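Local structure of arginase (Thermus thermophilus, 2EF5) at residues 2-8 and 86-92; 25-29 and 271-275; 102-107 and 256-260. The protein probably hydrolyses L-arginine to L-ornithine and urea, the urea-cycle reaction of arginases, using two manganese ions per subunit. All coordinates share one frame; numbering follows the deposited sequence.

How the contacts relate
All three contacts belong to one parallel sheet and its helices. Contact 1 pairs strands 2-8 and 87-93. Contact 3 sets helix 99-107 on strand 255-261, the next strand along. The two centres lie about 8 Å apart, and Val91 N to Leu258 O, at 2.9 Å, is a probable hydrogen bond between them. Contact 2 joins helices 22-28 and 272-284 on the side of the sheet opposite helix 99-107. Its centre is about 16 Å from that of contact 1 and about 20 Å from that of contact 3. The side chain of Asp259 in contact 3 is about 9 Å from a manganese ion. That of Tyr28 in contact 2 is about 5 Å from a bound lysine.

Contact 1 (2-8 and 86-92); sequences RVAVVGV and GVFPIVL
Val3 and Val5 meet Ile90 and Leu92 on one face of a parallel strand pair. CG1 of Val5 lies 3.6 Å from Leu92 CD1. Leu92 has CG anti to its carbonyl carbon (chi1 -46°), which brings its branch back over Val5. CG1 of Val3 reaches Ile90 CD1 at 3.8 Å. Ile90 is extended to CD1 (chi2 178°), and this puts the methyl against Val3 CG1. The Phe88 ring swings clear of strand 2-8, leaving its CB beside Val3 CG2. These strands lie within the parallel sheet of the arginase alpha/beta fold. Strand 2-8 stands between 41-47 and 87-93. Six backbone hydrogen bonds join the pair, from Phe88 N to Arg2 O at 2.9 Å through to Val8 N to Leu92 O at 2.7 Å. The last is the most bent, at 148°. On the other face, Ala4 CB touches Val87 CG1 at 3.6 Å. Val6 and Val91 stand side by side, CG1 to CG2, and Val8 CG2 packs on Val91 CG1. Leu76 of helix 66-81 packs on Val6 and Val8, and Leu80 on Pro89 and Val91. At the outer end, the Arg2 chain crosses Val87 at about a right angle. CG2 of Val87 lies over one face of the guanidinium, offset toward its rim, 3.7 Å from Arg2 CZ. Arg2 NH2 also makes a weak hydrogen bond to Glu85 O.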
loop_
_atom_site.group_PDB
_atom_site.type_symbol
_atom_site.label_atom_id
_atom_site.label_comp_id
_atom_site.label_asym_id
_atom_site.label_seq_id
_atom_site.Cartn_x
_atom_site.Cartn_y
_atom_site.Cartn_z
ATOM N N ARG A 2 48.005 -15.933 8.575
ATOM C CA ARG A 2 47.865 -16.634 9.847
ATOM C C ARG A 2 46.432 -16.778 10.341
ATOM O O ARG A 2 45.640 -15.836 10.292
ATOM C CB ARG A 2 48.691 -15.928 10.925
ATOM C CG ARG A 2 50.200 -15.986 10.717
ATOM C CD ARG A 2 50.903 -15.020 11.666
ATOM N NE ARG A 2 50.548 -13.633 11.363
ATOM C CZ ARG A 2 50.803 -12.592 12.154
ATOM N NH1 ARG A 2 51.425 -12.767 13.314
ATOM N NH2 ARG A 2 50.430 -11.373 11.784
ATOM N N VAL A 3 46.116 -17.969 10.836
ATOM C CA VAL A 3 44.793 -18.269 11.365
ATOM C C VAL A 3 44.905 -18.949 12.725
ATOM O O VAL A 3 45.727 -19.846 12.920
ATOM C CB VAL A 3 44.003 -19.208 10.417
ATOM C CG1 VAL A 3 42.727 -19.691 11.097
ATOM C CG2 VAL A 3 43.665 -18.483 9.134
ATOM N N ALA A 4 44.078 -18.508 13.664
ATOM C CA ALA A 4 44.055 -19.094 14.995
ATOM C C ALA A 4 42.653 -19.650 15.231
ATOM O O ALA A 4 41.661 -18.950 15.040
ATOM C CB ALA A 4 44.390 -18.046 16.052
ATOM N N VAL A 5 42.587 -20.913 15.630
ATOM C CA VAL A 5 41.316 -21.579 15.900
ATOM C C VAL A 5 41.156 -21.844 17.391
ATOM O O VAL A 5 42.036 -22.428 18.024
ATOM C CB VAL A 5 41.234 -22.938 15.176
ATOM C CG1 VAL A 5 39.953 -23.657 15.557
ATOM C CG2 VAL A 5 41.304 -22.734 13.669
ATOM N N VAL A 6 40.036 -21.411 17.953
ATOM C CA VAL A 6 39.773 -21.645 19.367
ATOM C C VAL A 6 38.348 -22.157 19.538
ATOM O O VAL A 6 37.421 -21.673 18.885
ATOM C CB VAL A 6 39.961 -20.365 20.201
ATOM C CG1 VAL A 6 39.010 -19.287 19.730
ATOM C CG2 VAL A 6 39.723 -20.671 21.665
ATOM N N GLY A 7 38.177 -23.143 20.409
ATOM C CA GLY A 7 36.854 -23.698 20.628
ATOM C C GLY A 7 36.223 -23.281 21.941
ATOM O O GLY A 7 36.911 -22.970 22.917
ATOM N N VAL A 8 34.898 -23.257 21.951
ATOM C CA VAL A 8 34.135 -22.910 23.140
ATOM C C VAL A 8 33.037 -23.969 23.265
ATOM O O VAL A 8 31.937 -23.802 22.746
ATOM C CB VAL A 8 33.493 -21.510 23.016
ATOM C CG1 VAL A 8 32.853 -21.107 24.338
ATOM C CG2 VAL A 8 34.540 -20.495 22.615
ATOM N N GLY A 86 46.690 -9.312 12.721
ATOM C CA GLY A 86 47.073 -9.951 11.470
ATOM C C GLY A 86 46.732 -11.431 11.534
ATOM O O GLY A 86 46.819 -12.154 10.539
ATOM N N VAL A 87 46.354 -11.891 12.722
ATOM C CA VAL A 87 45.979 -13.283 12.899
ATOM C C VAL A 87 44.456 -13.361 12.844
ATOM O O VAL A 87 43.758 -12.732 13.645
ATOM C CB VAL A 87 46.491 -13.843 14.246
ATOM C CG1 VAL A 87 46.012 -15.276 14.429
ATOM C CG2 VAL A 87 48.016 -13.805 14.282
ATOM N N PHE A 88 43.950 -14.125 11.881
ATOM C CA PHE A 88 42.515 -14.298 11.685
ATOM C C PHE A 88 41.974 -15.340 12.666
ATOM O O PHE A 88 42.381 -16.508 12.634
ATOM C CB PHE A 88 42.249 -14.755 10.246
ATOM C CG PHE A 88 40.798 -14.747 9.857
ATOM C CD1 PHE A 88 40.303 -13.776 8.998
ATOM C CD2 PHE A 88 39.931 -15.724 10.332
ATOM C CE1 PHE A 88 38.961 -13.783 8.609
ATOM C CE2 PHE A 88 38.587 -15.742 9.953
ATOM C CZ PHE A 88 38.100 -14.776 9.094
ATOM N N PRO A 89 41.053 -14.932 13.552
ATOM C CA PRO A 89 40.491 -15.876 14.521
ATOM C C PRO A 89 39.193 -16.545 14.081
ATOM O O PRO A 89 38.274 -15.884 13.590
ATOM C CB PRO A 89 40.270 -15.007 15.747
ATOM C CG PRO A 89 39.766 -13.743 15.125
ATOM C CD PRO A 89 40.719 -13.546 13.932
ATOM N N ILE A 90 39.131 -17.857 14.279
ATOM C CA ILE A 90 37.939 -18.631 13.967
ATOM C C ILE A 90 37.547 -19.290 15.279
ATOM O O ILE A 90 38.315 -20.073 15.847
ATOM C CB ILE A 90 38.199 -19.746 12.944
ATOM C CG1 ILE A 90 38.630 -19.148 11.604
ATOM C CG2 ILE A 90 36.925 -20.579 12.772
ATOM C CD1 ILE A 90 38.952 -20.201 10.551
ATOM N N VAL A 91 36.356 -18.968 15.763
ATOM C CA VAL A 91 35.881 -19.525 17.014
ATOM C C VAL A 91 34.854 -20.618 16.740
ATOM O O VAL A 91 33.846 -20.382 16.088
ATOM C CB VAL A 91 35.248 -18.424 17.891
ATOM C CG1 VAL A 91 34.842 -19.001 19.239
ATOM C CG2 VAL A 91 36.238 -17.268 18.061
ATOM N N LEU A 92 35.138 -21.815 17.241
ATOM C CA LEU A 92 34.271 -22.971 17.073
ATOM C C LEU A 92 33.391 -23.021 18.287
ATOM O O LEU A 92 33.867 -22.989 19.421
ATOM C CB LEU A 92 35.087 -24.258 17.012
ATOM C CG LEU A 92 36.315 -24.222 16.105
ATOM C CD1 LEU A 92 37.009 -25.574 16.152
ATOM C CD2 LEU A 92 35.906 -23.872 14.678
#

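Contact 2 (25-29 and 271-275); sequences ALRYA and NRTAE
Asn271 sends its side-chain amide across to the last turn of helix 22-28. Its ND2 donates to Ala25 O at 3.2 Å, with a nearly straight N-H...O angle of 174°. The acceptor lies in the amide plane, but the donor is tilted 32° from the carbonyl plane of Ala25. The same Ala25 O takes a weak backbone bond from Ala29 N. Asn271 sits at the N-cap position of helix 272-284, but its side chain makes no capping bond and serves the neighbouring helix instead. Small residues make the tight part. Ala274 CB lies 4.0 Å from Ala25 CB and 3.7 Å from Ala25 O. Leu26 starts away from the other helix, yet its CD2 reaches Ala274 O at 3.6 Å. Buried Ala29 CB meets Glu275 CG at 4.1 Å, where the contact passes to its open side. Exposed Glu275 and Tyr28 form that looser edge, and the Tyr28 ring projects off the contact. The buried side faces the sheet. Leu26 also packs on Leu277 and Val278 of helix 272-284 and on Leu92 of strand 87-93. Arg27, on the same helix, forms salt bridges with Asp44 and Asp47, tying helix 22-28 to strand 41-47.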
loop_
_atom_site.group_PDB
_atom_site.type_symbol
_atom_site.label_atom_id
_atom_site.label_comp_id
_atom_site.label_asym_id
_atom_site.label_seq_id
_atom_site.Cartn_x
_atom_site.Cartn_y
_atom_site.Cartn_z
ATOM N N ALA A 25 33.489 -31.767 16.695
ATOM C CA ALA A 25 32.918 -32.170 15.413
ATOM C C ALA A 25 33.542 -31.355 14.282
ATOM O O ALA A 25 33.880 -31.900 13.230
ATOM C CB ALA A 25 31.402 -31.977 15.430
ATOM N N LEU A 26 33.687 -30.051 14.501
ATOM C CA LEU A 26 34.275 -29.178 13.503
ATOM C C LEU A 26 35.746 -29.522 13.269
ATOM O O LEU A 26 36.219 -29.515 12.127
ATOM C CB LEU A 26 34.109 -27.721 13.931
ATOM C CG LEU A 26 32.665 -27.234 13.773
ATOM C CD1 LEU A 26 32.412 -26.007 14.637
ATOM C CD2 LEU A 26 32.400 -26.943 12.294
ATOM N N ARG A 27 36.474 -29.823 14.343
ATOM C CA ARG A 27 37.876 -30.198 14.195
ATOM C C ARG A 27 37.940 -31.523 13.443
ATOM O O ARG A 27 38.775 -31.689 12.561
ATOM C CB ARG A 27 38.562 -30.345 15.558
ATOM C CG ARG A 27 38.794 -29.036 16.289
ATOM C CD ARG A 27 39.539 -29.268 17.606
ATOM N NE ARG A 27 40.018 -28.022 18.205
ATOM C CZ ARG A 27 39.380 -27.340 19.156
ATOM N NH1 ARG A 27 38.218 -27.777 19.636
ATOM N NH2 ARG A 27 39.910 -26.216 19.630
ATOM N N TYR A 28 37.059 -32.460 13.790
ATOM C CA TYR A 28 37.038 -33.749 13.116
ATOM C C TYR A 28 36.706 -33.615 11.634
ATOM O O TYR A 28 37.038 -34.492 10.851
ATOM C CB TYR A 28 36.059 -34.710 13.798
ATOM C CG TYR A 28 36.695 -35.470 14.940
ATOM C CD1 TYR A 28 37.781 -36.317 14.710
ATOM C CD2 TYR A 28 36.240 -35.323 16.251
ATOM C CE1 TYR A 28 38.403 -36.998 15.759
ATOM C CE2 TYR A 28 36.855 -35.996 17.310
ATOM C CZ TYR A 28 37.937 -36.831 17.052
ATOM O OH TYR A 28 38.577 -37.497 18.073
ATOM N N ALA A 29 36.056 -32.519 11.252
ATOM C CA ALA A 29 35.735 -32.289 9.845
ATOM C C ALA A 29 36.983 -31.738 9.121
ATOM O O ALA A 29 36.906 -31.265 7.987
ATOM C CB ALA A 29 34.577 -31.316 9.722
ATOM N N ASN A 271 28.113 -36.310 10.691
ATOM C CA ASN A 271 28.868 -35.070 10.834
ATOM C C ASN A 271 28.756 -34.140 9.626
ATOM O O ASN A 271 29.594 -33.260 9.456
ATOM C CB ASN A 271 30.351 -35.413 11.066
ATOM C CG ASN A 271 31.081 -34.339 11.842
ATOM O OD1 ASN A 271 30.531 -33.772 12.781
ATOM N ND2 ASN A 271 32.334 -34.068 11.469
ATOM N N ARG A 272 27.728 -34.309 8.799
ATOM C CA ARG A 272 27.612 -33.482 7.600
ATOM C C ARG A 272 27.387 -32.002 7.845
ATOM O O ARG A 272 27.730 -31.172 6.998
ATOM C CB ARG A 272 26.535 -34.032 6.659
ATOM C CG ARG A 272 25.109 -33.924 7.153
ATOM C CD ARG A 272 24.190 -34.636 6.161
ATOM N NE ARG A 272 22.777 -34.348 6.384
ATOM C CZ ARG A 272 21.793 -34.818 5.627
ATOM N NH1 ARG A 272 22.066 -35.603 4.594
ATOM N NH2 ARG A 272 20.536 -34.505 5.903
ATOM N N THR A 273 26.827 -31.659 8.999
ATOM C CA THR A 273 26.596 -30.257 9.307
ATOM C C THR A 273 27.928 -29.587 9.607
ATOM O O THR A 273 28.196 -28.469 9.159
ATOM C CB THR A 273 25.649 -30.098 10.503
ATOM O OG1 THR A 273 24.393 -30.710 10.187
ATOM C CG2 THR A 273 25.421 -28.617 10.810
ATOM N N ALA A 274 28.775 -30.279 10.354
ATOM C CA ALA A 274 30.091 -29.740 10.680
ATOM C C ALA A 274 30.911 -29.626 9.388
ATOM O O ALA A 274 31.636 -28.646 9.188
ATOM C CB ALA A 274 30.805 -30.653 11.676
ATOM N N GLU A 275 30.799 -30.626 8.514
ATOM C CA GLU A 275 31.538 -30.596 7.254
ATOM C C GLU A 275 31.037 -29.427 6.411
ATOM O O GLU A 275 31.819 -28.786 5.706
ATOM C CB GLU A 275 31.373 -31.920 6.493
ATOM C CG GLU A 275 31.831 -33.132 7.313
ATOM C CD GLU A 275 31.637 -34.459 6.603
ATOM O OE1 GLU A 275 30.745 -34.554 5.730
ATOM O OE2 GLU A 275 32.372 -35.417 6.936
#

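Contact 3 (102-107 and 256-260); sequences SVAGAA and QSLDL
Ser102 and Asp259 join helix 99-107 to strand 255-261, a helix packed on the parallel sheet of the arginase alpha/beta fold. The axes of 102-107 and 256-260 run nearly antiparallel, at 165°, and come within 9.2 Å. Ser102 OG donates to Asp259 OD1 at 2.9 Å. It comes from the syn side, 33° out of the carboxylate plane. With chi1 at 69°, the Ser102 hydroxyl is set to meet this oxygen. The bond to Asp259 OD1 is the main one, and Ser99 O is at most a weak second acceptor for the same proton. The other carboxylate oxygen, Asp259 OD2, is bonded to the hydroxyls of Ser99 and Ser215. Both oxygens of this buried acid therefore have hydroxyl partners, which would be expected to stabilise a negative charge. The acid lies close to the metal site, its side chain about 5 Å from that of His96, a manganese ligand. One turn along the helix, Ala106 CB packs on Ser257 CB at 3.8 Å. Beyond it, Gln256 bends at chi2 and turns its amide to the backbone at Ala106 and Ala107. NE2 donates to Ala106 O at 3.1 Å. This donor stands above the carbonyl plane and not on a lone pair. A second NE2 bond runs to Ser257 OG, whose placement is less sure. The amide oxygen is satisfied too. A single water donates to Ala107 O at 2.9 Å and to Gln256 OE1, also at 2.9 Å.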
loop_
_atom_site.group_PDB
_atom_site.type_symbol
_atom_site.label_atom_id
_atom_site.label_comp_id
_atom_site.label_asym_id
_atom_site.label_seq_id
_atom_site.Cartn_x
_atom_site.Cartn_y
_atom_site.Cartn_z
ATOM N N SER A 102 33.498 -13.364 21.442
ATOM C CA SER A 102 34.277 -13.397 20.208
ATOM C C SER A 102 34.262 -12.073 19.460
ATOM O O SER A 102 35.318 -11.589 19.041
ATOM C CB SER A 102 33.805 -14.529 19.282
ATOM O OG SER A 102 32.516 -14.279 18.758
ATOM N N VAL A 103 33.084 -11.474 19.303
ATOM C CA VAL A 103 32.981 -10.205 18.592
ATOM C C VAL A 103 33.690 -9.090 19.350
ATOM O O VAL A 103 34.483 -8.354 18.769
ATOM C CB VAL A 103 31.503 -9.805 18.351
ATOM C CG1 VAL A 103 31.433 -8.450 17.649
ATOM C CG2 VAL A 103 30.815 -10.865 17.492
ATOM N N ALA A 104 33.414 -8.982 20.648
ATOM C CA ALA A 104 34.036 -7.959 21.483
ATOM C C ALA A 104 35.552 -8.122 21.486
ATOM O O ALA A 104 36.292 -7.142 21.434
ATOM C CB ALA A 104 33.499 -8.047 22.910
ATOM N N GLY A 105 36.009 -9.367 21.544
ATOM C CA GLY A 105 37.435 -9.628 21.559
ATOM C C GLY A 105 38.095 -9.378 20.216
ATOM O O GLY A 105 39.134 -8.722 20.151
ATOM N N ALA A 106 37.491 -9.890 19.146
ATOM C CA ALA A 106 38.029 -9.731 17.793
ATOM C C ALA A 106 37.964 -8.295 17.277
ATOM O O ALA A 106 38.718 -7.921 16.379
ATOM C CB ALA A 106 37.289 -10.665 16.819
ATOM N N ALA A 107 37.062 -7.498 17.837
ATOM C CA ALA A 107 36.902 -6.114 17.415
ATOM C C ALA A 107 38.116 -5.265 17.783
ATOM O O ALA A 107 38.413 -4.270 17.119
ATOM C CB ALA A 107 35.645 -5.524 18.036
ATOM N N GLN A 256 37.564 -10.145 8.791
ATOM C CA GLN A 256 38.669 -10.286 9.740
ATOM C C GLN A 256 38.505 -11.358 10.818
ATOM O O GLN A 256 39.472 -11.705 11.495
ATOM C CB GLN A 256 38.903 -8.951 10.450
ATOM C CG GLN A 256 37.670 -8.477 11.209
ATOM C CD GLN A 256 38.000 -7.853 12.558
ATOM O OE1 GLN A 256 38.694 -6.838 12.634
ATOM N NE2 GLN A 256 37.500 -8.464 13.630
ATOM N N SER A 257 37.290 -11.866 11.007
ATOM C CA SER A 257 37.061 -12.883 12.031
ATOM C C SER A 257 35.804 -13.697 11.745
ATOM O O SER A 257 34.892 -13.230 11.066
ATOM C CB SER A 257 36.970 -12.222 13.416
ATOM O OG SER A 257 36.050 -11.143 13.398
ATOM N N LEU A 258 35.742 -14.898 12.297
ATOM C CA LEU A 258 34.613 -15.782 12.029
ATOM C C LEU A 258 34.207 -16.697 13.175
ATOM O O LEU A 258 35.070 -17.240 13.865
ATOM C CB LEU A 258 34.959 -16.658 10.811
ATOM C CG LEU A 258 34.098 -17.889 10.516
ATOM C CD1 LEU A 258 32.775 -17.436 9.926
ATOM C CD2 LEU A 258 34.809 -18.810 9.543
ATOM N N ASP A 259 32.898 -16.864 13.374
ATOM C CA ASP A 259 32.395 -17.802 14.382
ATOM C C ASP A 259 31.670 -18.899 13.608
ATOM O O ASP A 259 30.939 -18.607 12.663
ATOM C CB ASP A 259 31.349 -17.194 15.331
ATOM C CG ASP A 259 31.815 -15.931 16.020
ATOM O OD1 ASP A 259 32.998 -15.830 16.386
ATOM O OD2 ASP A 259 30.963 -15.043 16.209
ATOM N N LEU A 260 31.866 -20.148 14.016
ATOM C CA LEU A 260 31.187 -21.297 13.416
ATOM C C LEU A 260 30.482 -21.894 14.626
ATOM O O LEU A 260 31.093 -22.603 15.419
ATOM C CB LEU A 260 32.194 -22.292 12.837
ATOM C CG LEU A 260 33.047 -21.799 11.668
ATOM C CD1 LEU A 260 34.013 -22.907 11.257
ATOM C CD2 LEU A 260 32.152 -21.416 10.491
HETATM O O HOH W 1 39.587 -4.828 14.512
#